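Local coordinates for pyrophosphate phosphohydrolase (Thermus thermophilus, PDB 2PRD) that catalyses the magnesium-dependent hydrolysis of inorganic pyrophosphate to two phosphate ions and works as a homohexamer, at the interface of chains A and B. Coordinates in Å, arbitrary orientation; residue numbers count along the deposited sequence, not the author numbering. Chains: chain A/B, Pyrophosphate phosphohydrolase.

Contact 1: the interface of chains A and B. Residues chain A 76-77, 109, 111-112, 114; chain B 27-28, 41, 43-47.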
ATOM      1  N   THR A  76     -15.383  -3.085  -3.462  1.00  8.81           N
ATOM      2  CA  THR A  76     -14.317  -4.079  -3.611  1.00 10.46           C
ATOM      3  C   THR A  76     -12.972  -3.400  -3.363  1.00  7.09           C
ATOM      4  O   THR A  76     -12.137  -3.978  -2.643  1.00 14.99           O
ATOM      5  CB  THR A  76     -14.254  -4.733  -5.013  1.00  7.08           C
ATOM      6  OG1 THR A  76     -15.511  -5.444  -5.135  1.00 12.87           O
ATOM      7  CG2 THR A  76     -13.179  -5.805  -5.075  1.00  4.73           C
ATOM      8  N   TYR A  77     -12.797  -2.225  -3.884  1.00  8.21           N
ATOM      9  CA  TYR A  77     -11.557  -1.430  -3.733  1.00  8.79           C
ATOM     10  C   TYR A  77     -11.949  -0.033  -3.250  1.00 12.09           C
ATOM     11  O   TYR A  77     -12.947   0.512  -3.762  1.00 14.16           O
ATOM     12  CB  TYR A  77     -10.832  -1.308  -5.079  1.00  4.93           C
ATOM     13  CG  TYR A  77     -10.618  -2.550  -5.890  1.00 10.91           C
ATOM     14  CD1 TYR A  77      -9.853  -3.603  -5.372  1.00 10.88           C
ATOM     15  CD2 TYR A  77     -11.085  -2.672  -7.202  1.00  8.40           C
ATOM     16  CE1 TYR A  77      -9.608  -4.758  -6.099  1.00  6.08           C
ATOM     17  CE2 TYR A  77     -10.861  -3.836  -7.901  1.00  9.50           C
ATOM     18  CZ  TYR A  77     -10.112  -4.849  -7.367  1.00  9.14           C
ATOM     19  OH  TYR A  77      -9.860  -5.993  -8.103  1.00  9.26           O
ATOM     20  N   VAL A 109     -21.474  -0.446  -4.441  1.00  7.95           N
ATOM     21  CA  VAL A 109     -21.107   0.086  -5.759  1.00  7.59           C
ATOM     22  C   VAL A 109     -21.985  -0.662  -6.757  1.00  8.25           C
ATOM     23  O   VAL A 109     -21.903  -1.889  -6.829  1.00 10.64           O
ATOM     24  CB  VAL A 109     -19.622  -0.225  -5.961  1.00  8.76           C
ATOM     25  CG1 VAL A 109     -19.116  -0.011  -7.371  1.00  3.14           C
ATOM     26  CG2 VAL A 109     -18.856   0.715  -5.000  1.00  5.16           C
ATOM     27  N   GLU A 111     -21.976  -0.656 -10.068  1.00 11.42           N
ATOM     28  CA  GLU A 111     -21.294  -1.251 -11.238  1.00 12.60           C
ATOM     29  C   GLU A 111     -20.152  -2.155 -10.863  1.00 11.82           C
ATOM     30  O   GLU A 111     -19.097  -1.979 -11.450  1.00 10.86           O
ATOM     31  CB  GLU A 111     -20.807  -0.134 -12.169  1.00 17.36           C
ATOM     32  CG  GLU A 111     -21.937   0.719 -12.733  1.00 22.44           C
ATOM     33  CD  GLU A 111     -22.765  -0.033 -13.758  1.00 24.86           C
ATOM     34  OE1 GLU A 111     -22.249  -0.946 -14.427  1.00 26.86           O
ATOM     35  OE2 GLU A 111     -23.971   0.263 -13.922  1.00 37.27           O
ATOM     36  N   ASP A 112     -20.328  -3.078  -9.950  1.00 14.80           N
ATOM     37  CA  ASP A 112     -19.274  -4.039  -9.562  1.00  9.29           C
ATOM     38  C   ASP A 112     -20.038  -5.369  -9.483  1.00 13.83           C
ATOM     39  O   ASP A 112     -20.893  -5.418  -8.600  1.00 14.03           O
ATOM     40  CB  ASP A 112     -18.625  -3.686  -8.247  1.00  6.98           C
ATOM     41  CG  ASP A 112     -17.506  -4.634  -7.828  1.00 10.04           C
ATOM     42  OD1 ASP A 112     -17.404  -5.726  -8.388  1.00 13.27           O
ATOM     43  OD2 ASP A 112     -16.769  -4.373  -6.849  1.00 10.31           O
ATOM     44  N   ARG A 114     -19.125  -8.149  -8.500  1.00  8.05           N
ATOM     45  CA  ARG A 114     -18.868  -8.928  -7.282  1.00  9.26           C
ATOM     46  C   ARG A 114     -19.893  -8.623  -6.216  1.00 12.30           C
ATOM     47  O   ARG A 114     -19.927  -9.387  -5.213  1.00 16.64           O
ATOM     48  CB  ARG A 114     -17.491  -8.577  -6.714  1.00  5.25           C
ATOM     49  CG  ARG A 114     -16.321  -9.009  -7.568  1.00 12.12           C
ATOM     50  CD  ARG A 114     -15.024  -8.430  -6.985  1.00  5.56           C
ATOM     51  NE  ARG A 114     -13.995  -8.430  -8.005  1.00  5.98           N
ATOM     52  CZ  ARG A 114     -13.796  -7.557  -8.973  1.00 14.61           C
ATOM     53  NH1 ARG A 114     -14.484  -6.463  -9.239  1.00 10.58           N
ATOM     54  NH2 ARG A 114     -12.761  -7.862  -9.760  1.00  2.14           N
TER
ATOM     55  N   GLY B  27      -7.957  -1.209 -10.392  1.00  7.19           N
ATOM     56  CA  GLY B  27      -9.080  -1.994 -10.901  1.00  7.21           C
ATOM     57  C   GLY B  27     -10.351  -1.157 -10.890  1.00 12.08           C
ATOM     58  O   GLY B  27     -11.432  -1.624 -11.282  1.00  7.40           O
ATOM     59  N   ASN B  28     -10.230   0.086 -10.450  1.00 12.00           N
ATOM     60  CA  ASN B  28     -11.322   1.070 -10.381  1.00 10.32           C
ATOM     61  C   ASN B  28     -11.266   1.896 -11.662  1.00  8.37           C
ATOM     62  O   ASN B  28     -10.379   2.721 -11.896  1.00 17.55           O
ATOM     63  CB  ASN B  28     -11.295   1.931  -9.137  1.00  5.86           C
ATOM     64  CG  ASN B  28     -11.919   1.346  -7.906  1.00  1.16           C
ATOM     65  OD1 ASN B  28     -12.771   0.459  -7.896  1.00  6.43           O
ATOM     66  ND2 ASN B  28     -11.578   1.939  -6.758  1.00  3.99           N
ATOM     67  N   LEU B  41     -17.005   7.081 -11.260  1.00 10.71           N
ATOM     68  CA  LEU B  41     -16.549   5.673 -11.408  1.00  7.44           C
ATOM     69  C   LEU B  41     -17.441   5.067 -12.479  1.00 13.78           C
ATOM     70  O   LEU B  41     -18.652   5.030 -12.302  1.00 13.96           O
ATOM     71  CB  LEU B  41     -16.704   4.904 -10.120  1.00  6.92           C
ATOM     72  CG  LEU B  41     -16.350   3.409 -10.329  1.00  4.31           C
ATOM     73  CD1 LEU B  41     -14.857   3.312  -9.952  1.00  4.59           C
ATOM     74  CD2 LEU B  41     -17.241   2.554  -9.489  1.00  7.18           C
ATOM     75  N   ARG B  43     -16.855   1.950 -13.659  1.00  8.74           N
ATOM     76  CA  ARG B  43     -17.136   0.584 -13.191  1.00  4.60           C
ATOM     77  C   ARG B  43     -15.860   0.029 -12.583  1.00  8.14           C
ATOM     78  O   ARG B  43     -14.826   0.629 -12.824  1.00 15.08           O
ATOM     79  CB  ARG B  43     -17.498  -0.333 -14.360  1.00  6.93           C
ATOM     80  CG  ARG B  43     -16.312  -0.770 -15.225  1.00  5.77           C
ATOM     81  CD  ARG B  43     -16.760  -1.443 -16.493  1.00 11.40           C
ATOM     82  NE  ARG B  43     -15.692  -1.893 -17.372  1.00 18.00           N
ATOM     83  CZ  ARG B  43     -15.036  -1.211 -18.293  1.00 21.99           C
ATOM     84  NH1 ARG B  43     -15.299   0.083 -18.545  1.00 21.58           N
ATOM     85  NH2 ARG B  43     -14.104  -1.750 -19.050  1.00 20.34           N
ATOM     86  N   VAL B  44     -16.026  -1.067 -11.893  1.00  9.64           N
ATOM     87  CA  VAL B  44     -14.930  -1.850 -11.295  1.00  8.59           C
ATOM     88  C   VAL B  44     -14.729  -3.031 -12.237  1.00 10.29           C
ATOM     89  O   VAL B  44     -15.703  -3.688 -12.578  1.00 10.72           O
ATOM     90  CB  VAL B  44     -15.277  -2.308  -9.881  1.00  7.91           C
ATOM     91  CG1 VAL B  44     -14.151  -3.047  -9.172  1.00 13.81           C
ATOM     92  CG2 VAL B  44     -15.659  -1.111  -9.022  1.00  8.59           C
ATOM     93  N   LEU B  45     -13.513  -3.242 -12.711  1.00 10.94           N
ATOM     94  CA  LEU B  45     -13.229  -4.362 -13.640  1.00 12.87           C
ATOM     95  C   LEU B  45     -13.681  -5.653 -12.949  1.00  8.93           C
ATOM     96  O   LEU B  45     -13.346  -5.830 -11.784  1.00 11.54           O
ATOM     97  CB  LEU B  45     -11.746  -4.388 -13.955  1.00  6.81           C
ATOM     98  CG  LEU B  45     -11.039  -3.227 -14.600  1.00 11.51           C
ATOM     99  CD1 LEU B  45      -9.550  -3.586 -14.774  1.00  8.94           C
ATOM    100  CD2 LEU B  45     -11.646  -2.869 -15.966  1.00 10.96           C
ATOM    101  N   PRO B  46     -14.389  -6.512 -13.702  1.00  6.51           N
ATOM    102  CA  PRO B  46     -14.911  -7.734 -13.139  1.00  6.05           C
ATOM    103  C   PRO B  46     -13.916  -8.853 -12.878  1.00 11.83           C
ATOM    104  O   PRO B  46     -14.247  -9.743 -12.080  1.00  9.70           O
ATOM    105  CB  PRO B  46     -16.040  -8.084 -14.087  1.00  7.05           C
ATOM    106  CG  PRO B  46     -15.579  -7.522 -15.429  1.00  3.20           C
ATOM    107  CD  PRO B  46     -14.820  -6.261 -15.091  1.00  2.91           C
ATOM    108  N   GLY B  47     -12.751  -8.801 -13.511  1.00 10.45           N
ATOM    109  CA  GLY B  47     -11.760  -9.860 -13.342  1.00  8.70           C
ATOM    110  C   GLY B  47     -10.662  -9.455 -12.408  1.00  8.55           C
ATOM    111  O   GLY B  47     -10.638  -8.268 -12.082  1.00  9.11           O
TER
HETATM  112  O   HOH W   1     -14.498  -0.414  -5.849  1.00 10.35           O
HETATM  113  O   HOH W   2      -9.871  -5.618 -10.806  1.00 14.16           O
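B:Val44, at the end of strand 38-44, pushes its forked side chain into chain A and has more surface hidden there than any other residue of the patch. Its CG1 is anti to the backbone N (chi1 -176°), and the side chain crosses A:Tyr77 obliquely, CG1 3.6 Å from the ring atom CE2. CG2, beside the backbone N, points to A:Val109, whose side chain crosses B:Leu41 at about a right angle, CG1 3.8 Å from CD2 of the leucine. The carboxylate of A:Asp112 crosses B:Val44 obliquely. The backbone fixes this wedge: B:Val44 N donates to O of A:Glu111, a poorly ordered residue, at 3.2 Å, almost straight (176° at H) and in the carbonyl plane.

A:Arg114 supplies the polar grip. Its chain is extended from CG to NE, and NH1 and NH2 close end-on over one acceptor, B:Leu45 O, each at 2.9 Å. The oxygen lies in the guanidinium plane; NH2 uses a carbonyl lone pair, whereas NH1 comes from above the carbonyl plane. A:Asp112 OD1, 3.1 Å from A:Arg114 NH1, makes a salt bridge that steadies the guanidinium and also accepts from A:Arg114 N. An alanine in place of A:Arg114, lacking both donors, would probably loosen the hold on the loop at B:Leu45 and is likely to leave A:Asp112 less firmly placed without the guanidinium partner of its salt bridge.

A:Tyr77 and B:Asn28 slide past each other in opposite directions, planes 72° apart, with B:Asn28 OD1 at the ring edge. Water 1 joins that amide oxygen to A:Tyr77 O, while water 2 lies 2.7 Å from the phenol OH of A:Tyr77 and bridges to B:Gly47 O. The site ties subunits of the hexamer together and may steady the strand carrying B:Arg43, a predicted substrate-binding residue.

Contact 2: the interface of chains A and B. Residues chain A 78-80, 82-85; chain B 28, 30, 39-41, 81.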
ATOM      1  N   PRO A  78     -11.201   0.487  -2.279  1.00 11.07           N
ATOM      2  CA  PRO A  78     -11.522   1.819  -1.714  1.00  5.82           C
ATOM      3  C   PRO A  78     -11.525   2.844  -2.826  1.00  8.46           C
ATOM      4  O   PRO A  78     -10.739   2.730  -3.793  1.00 11.36           O
ATOM      5  CB  PRO A  78     -10.415   2.058  -0.692  1.00  4.67           C
ATOM      6  CG  PRO A  78      -9.915   0.661  -0.358  1.00  7.23           C
ATOM      7  CD  PRO A  78     -10.004  -0.123  -1.686  1.00  4.85           C
ATOM      8  N   LEU A  79     -12.393   3.827  -2.695  1.00  4.36           N
ATOM      9  CA  LEU A  79     -12.512   4.902  -3.703  1.00  5.51           C
ATOM     10  C   LEU A  79     -11.678   6.067  -3.300  1.00 10.37           C
ATOM     11  O   LEU A  79     -10.816   5.907  -2.389  1.00 17.86           O
ATOM     12  CB  LEU A  79     -14.027   5.160  -3.864  1.00  2.09           C
ATOM     13  CG  LEU A  79     -14.820   3.882  -4.221  1.00  4.28           C
ATOM     14  CD1 LEU A  79     -16.293   4.020  -3.906  1.00 10.78           C
ATOM     15  CD2 LEU A  79     -14.651   3.607  -5.733  1.00  5.32           C
ATOM     16  N   LEU A  80     -11.811   7.197  -3.961  1.00  6.12           N
ATOM     17  CA  LEU A  80     -10.978   8.385  -3.596  1.00  8.65           C
ATOM     18  C   LEU A  80     -11.880   9.555  -3.301  1.00  6.80           C
ATOM     19  O   LEU A  80     -13.014   9.567  -3.814  1.00  9.65           O
ATOM     20  CB  LEU A  80     -10.173   8.728  -4.862  1.00  7.56           C
ATOM     21  CG  LEU A  80      -8.875   7.976  -5.123  1.00 10.39           C
ATOM     22  CD1 LEU A  80      -8.357   8.215  -6.522  1.00  7.07           C
ATOM     23  CD2 LEU A  80      -7.823   8.426  -4.116  1.00 13.40           C
ATOM     24  N   GLY A  82     -13.810  12.872  -3.509  1.00  6.39           N
ATOM     25  CA  GLY A  82     -14.247  13.695  -4.637  1.00  5.62           C
ATOM     26  C   GLY A  82     -14.698  13.015  -5.880  1.00  7.02           C
ATOM     27  O   GLY A  82     -15.043  13.752  -6.844  1.00 12.39           O
ATOM     28  N   VAL A  83     -14.713  11.696  -5.935  1.00  7.49           N
ATOM     29  CA  VAL A  83     -15.211  11.003  -7.125  1.00  9.74           C
ATOM     30  C   VAL A  83     -16.696  10.721  -6.907  1.00 10.73           C
ATOM     31  O   VAL A  83     -17.151  10.658  -5.758  1.00 12.64           O
ATOM     32  CB  VAL A  83     -14.447   9.710  -7.454  1.00 16.66           C
ATOM     33  CG1 VAL A  83     -12.936   9.900  -7.359  1.00 12.94           C
ATOM     34  CG2 VAL A  83     -14.861   8.587  -6.561  1.00 13.82           C
ATOM     35  N   VAL A  84     -17.418  10.633  -8.033  1.00  6.99           N
ATOM     36  CA  VAL A  84     -18.851  10.363  -8.010  1.00  5.76           C
ATOM     37  C   VAL A  84     -19.137   8.929  -8.346  1.00  6.63           C
ATOM     38  O   VAL A  84     -18.573   8.445  -9.345  1.00 13.09           O
ATOM     39  CB  VAL A  84     -19.571  11.279  -9.037  1.00 11.33           C
ATOM     40  CG1 VAL A  84     -21.051  10.933  -9.007  1.00  8.40           C
ATOM     41  CG2 VAL A  84     -19.410  12.751  -8.669  1.00  9.67           C
ATOM     42  N   VAL A  85     -19.957   8.228  -7.559  1.00  9.20           N
ATOM     43  CA  VAL A  85     -20.182   6.802  -7.961  1.00  4.19           C
ATOM     44  C   VAL A  85     -21.648   6.535  -7.838  1.00  2.16           C
ATOM     45  O   VAL A  85     -22.319   7.172  -7.005  1.00  8.96           O
ATOM     46  CB  VAL A  85     -19.293   5.899  -7.093  1.00  8.53           C
ATOM     47  CG1 VAL A  85     -19.159   6.451  -5.674  1.00 14.74           C
ATOM     48  CG2 VAL A  85     -19.811   4.480  -6.936  1.00 11.69           C
TER
ATOM     49  N   ASN B  28     -10.230   0.086 -10.450  1.00 12.00           N
ATOM     50  CA  ASN B  28     -11.322   1.070 -10.381  1.00 10.32           C
ATOM     51  C   ASN B  28     -11.266   1.896 -11.662  1.00  8.37           C
ATOM     52  O   ASN B  28     -10.379   2.721 -11.896  1.00 17.55           O
ATOM     53  CB  ASN B  28     -11.295   1.931  -9.137  1.00  5.86           C
ATOM     54  CG  ASN B  28     -11.919   1.346  -7.906  1.00  1.16           C
ATOM     55  OD1 ASN B  28     -12.771   0.459  -7.896  1.00  6.43           O
ATOM     56  ND2 ASN B  28     -11.578   1.939  -6.758  1.00  3.99           N
ATOM     57  N   TYR B  30     -12.193   4.688 -13.522  1.00  5.07           N
ATOM     58  CA  TYR B  30     -12.693   6.039 -13.418  1.00  5.15           C
ATOM     59  C   TYR B  30     -12.688   6.723 -14.793  1.00  8.26           C
ATOM     60  O   TYR B  30     -11.925   6.343 -15.666  1.00 13.31           O
ATOM     61  CB  TYR B  30     -11.759   6.935 -12.568  1.00  6.27           C
ATOM     62  CG  TYR B  30     -11.660   6.524 -11.131  1.00  4.71           C
ATOM     63  CD1 TYR B  30     -12.809   6.605 -10.328  1.00  8.17           C
ATOM     64  CD2 TYR B  30     -10.461   6.109 -10.559  1.00  7.80           C
ATOM     65  CE1 TYR B  30     -12.735   6.252  -8.986  1.00  9.08           C
ATOM     66  CE2 TYR B  30     -10.410   5.679  -9.243  1.00 13.30           C
ATOM     67  CZ  TYR B  30     -11.559   5.776  -8.477  1.00  8.30           C
ATOM     68  OH  TYR B  30     -11.508   5.457  -7.129  1.00 19.15           O
ATOM     69  N   ILE B  39     -14.670  13.485 -11.675  1.00 12.60           N
ATOM     70  CA  ILE B  39     -14.255  12.093 -12.034  1.00 10.13           C
ATOM     71  C   ILE B  39     -15.348  11.189 -11.499  1.00  8.31           C
ATOM     72  O   ILE B  39     -15.751  11.365 -10.348  1.00 11.47           O
ATOM     73  CB  ILE B  39     -12.861  11.768 -11.513  1.00 15.35           C
ATOM     74  CG1 ILE B  39     -11.852  11.984 -12.649  1.00 14.10           C
ATOM     75  CG2 ILE B  39     -12.702  10.305 -11.103  1.00  9.74           C
ATOM     76  CD1 ILE B  39     -11.119  13.243 -12.782  1.00 18.88           C
ATOM     77  N   LYS B  40     -15.846  10.298 -12.351  1.00  8.02           N
ATOM     78  CA  LYS B  40     -16.893   9.400 -11.913  1.00  7.77           C
ATOM     79  C   LYS B  40     -16.384   7.967 -12.024  1.00 10.02           C
ATOM     80  O   LYS B  40     -15.497   7.737 -12.851  1.00  9.62           O
ATOM     81  CB  LYS B  40     -18.068   9.553 -12.886  1.00 11.30           C
ATOM     82  CG  LYS B  40     -19.266   8.708 -12.464  1.00 26.02           C
ATOM     83  CD  LYS B  40     -20.470   9.060 -13.349  1.00 39.52           C
ATOM     84  CE  LYS B  40     -20.392   8.345 -14.693  1.00 47.15           C
ATOM     85  NZ  LYS B  40     -21.078   7.017 -14.647  1.00 47.48           N
ATOM     86  N   LEU B  41     -17.005   7.081 -11.260  1.00 10.71           N
ATOM     87  CA  LEU B  41     -16.549   5.673 -11.408  1.00  7.44           C
ATOM     88  C   LEU B  41     -17.441   5.067 -12.479  1.00 13.78           C
ATOM     89  O   LEU B  41     -18.652   5.030 -12.302  1.00 13.96           O
ATOM     90  CB  LEU B  41     -16.704   4.904 -10.120  1.00  6.92           C
ATOM     91  CG  LEU B  41     -16.350   3.409 -10.329  1.00  4.31           C
ATOM     92  CD1 LEU B  41     -14.857   3.312  -9.952  1.00  4.59           C
ATOM     93  CD2 LEU B  41     -17.241   2.554  -9.489  1.00  7.18           C
ATOM     94  N   PRO B  81      -6.127  10.011 -10.445  1.00 10.82           N
ATOM     95  CA  PRO B  81      -7.147  10.511 -11.352  1.00  7.24           C
ATOM     96  C   PRO B  81      -7.217  12.014 -11.326  1.00  5.64           C
ATOM     97  O   PRO B  81      -7.211  12.616 -10.211  1.00  6.45           O
ATOM     98  CB  PRO B  81      -8.461   9.882 -10.869  1.00  6.56           C
ATOM     99  CG  PRO B  81      -8.020   8.733 -10.013  1.00  9.98           C
ATOM    100  CD  PRO B  81      -6.665   9.132  -9.398  1.00  3.28           C
TER
HETATM  101  O   HOH W   3      -9.384   4.258  -6.183  1.00 21.55           O
HETATM  102  O   HOH W   4     -13.859  14.736  -9.176  1.00 25.89           O
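Water 3 is the best-held polar atom here, with three protein partners: the B:Tyr30 phenol OH at 2.6 Å, A:Pro78 O and B:Asn28 ND2. It lies in the plane of the B:Tyr30 ring, at its edge, and links the two chains of this hexameric PPase-family enzyme. B:Tyr30 has CG anti to its carbonyl carbon (chi1 -65°), which carries the ring toward chain A, and its hydroxyl reaches the A:Leu79 backbone, OH lying 3.6 Å from CA.

An intersubunit parallel beta bridge pairs A:Val84, at the start of strand 84-97, with B:Lys40, itself poorly ordered. A:Val84 O accepts from B:Leu41 N at 2.8 Å, nearly along the C=O axis (169° at the oxygen). The companion bond runs from A:Val84 N to B:Ile39 O, 2.9 Å long and in the carbonyl plane, so A:Val84 uses both its backbone polar groups on strand 38-44 of chain B. Water 4 extends the pairing by one step, joining A:Gly82 O to B:Ile39 N.

Beside the bridge, A:Val83 crosses B:Ile39 obliquely, with CG1 3.8 Å from CG2 of the isoleucine. The A:Val83 side chain crosses that of B:Tyr30 at about a right angle, both its methyls near CE1; CG2 takes the crowded position between backbone N and carbonyl carbon. A:Val85 and B:Leu41 lie side by side, pointing the same way. Farther along, A:Leu80 and B:Pro81 meet tip to tip, tightly, with CD1 of the leucine 3.5 Å from CD of the proline.

The C-alpha centres of contact 1 and contact 2 are about 11 Å apart, so the two form neighbouring stretches of one A-B interface. On chain B, strand 38-44 runs through both. Chain A answers with consecutive residues, A:Tyr77 in contact 1 and A:Pro78 in contact 2, while the end of strand 101-109 serves contact 1 and the start of strand 84-97 serves contact 2. The interface is not an exact two-fold, so the chains present different surfaces here. B:Leu41 on strand 38-44 and B:Asn28 at the start of strand 28-33 both serve the two patches, which suggests that they act together in holding the homohexamer.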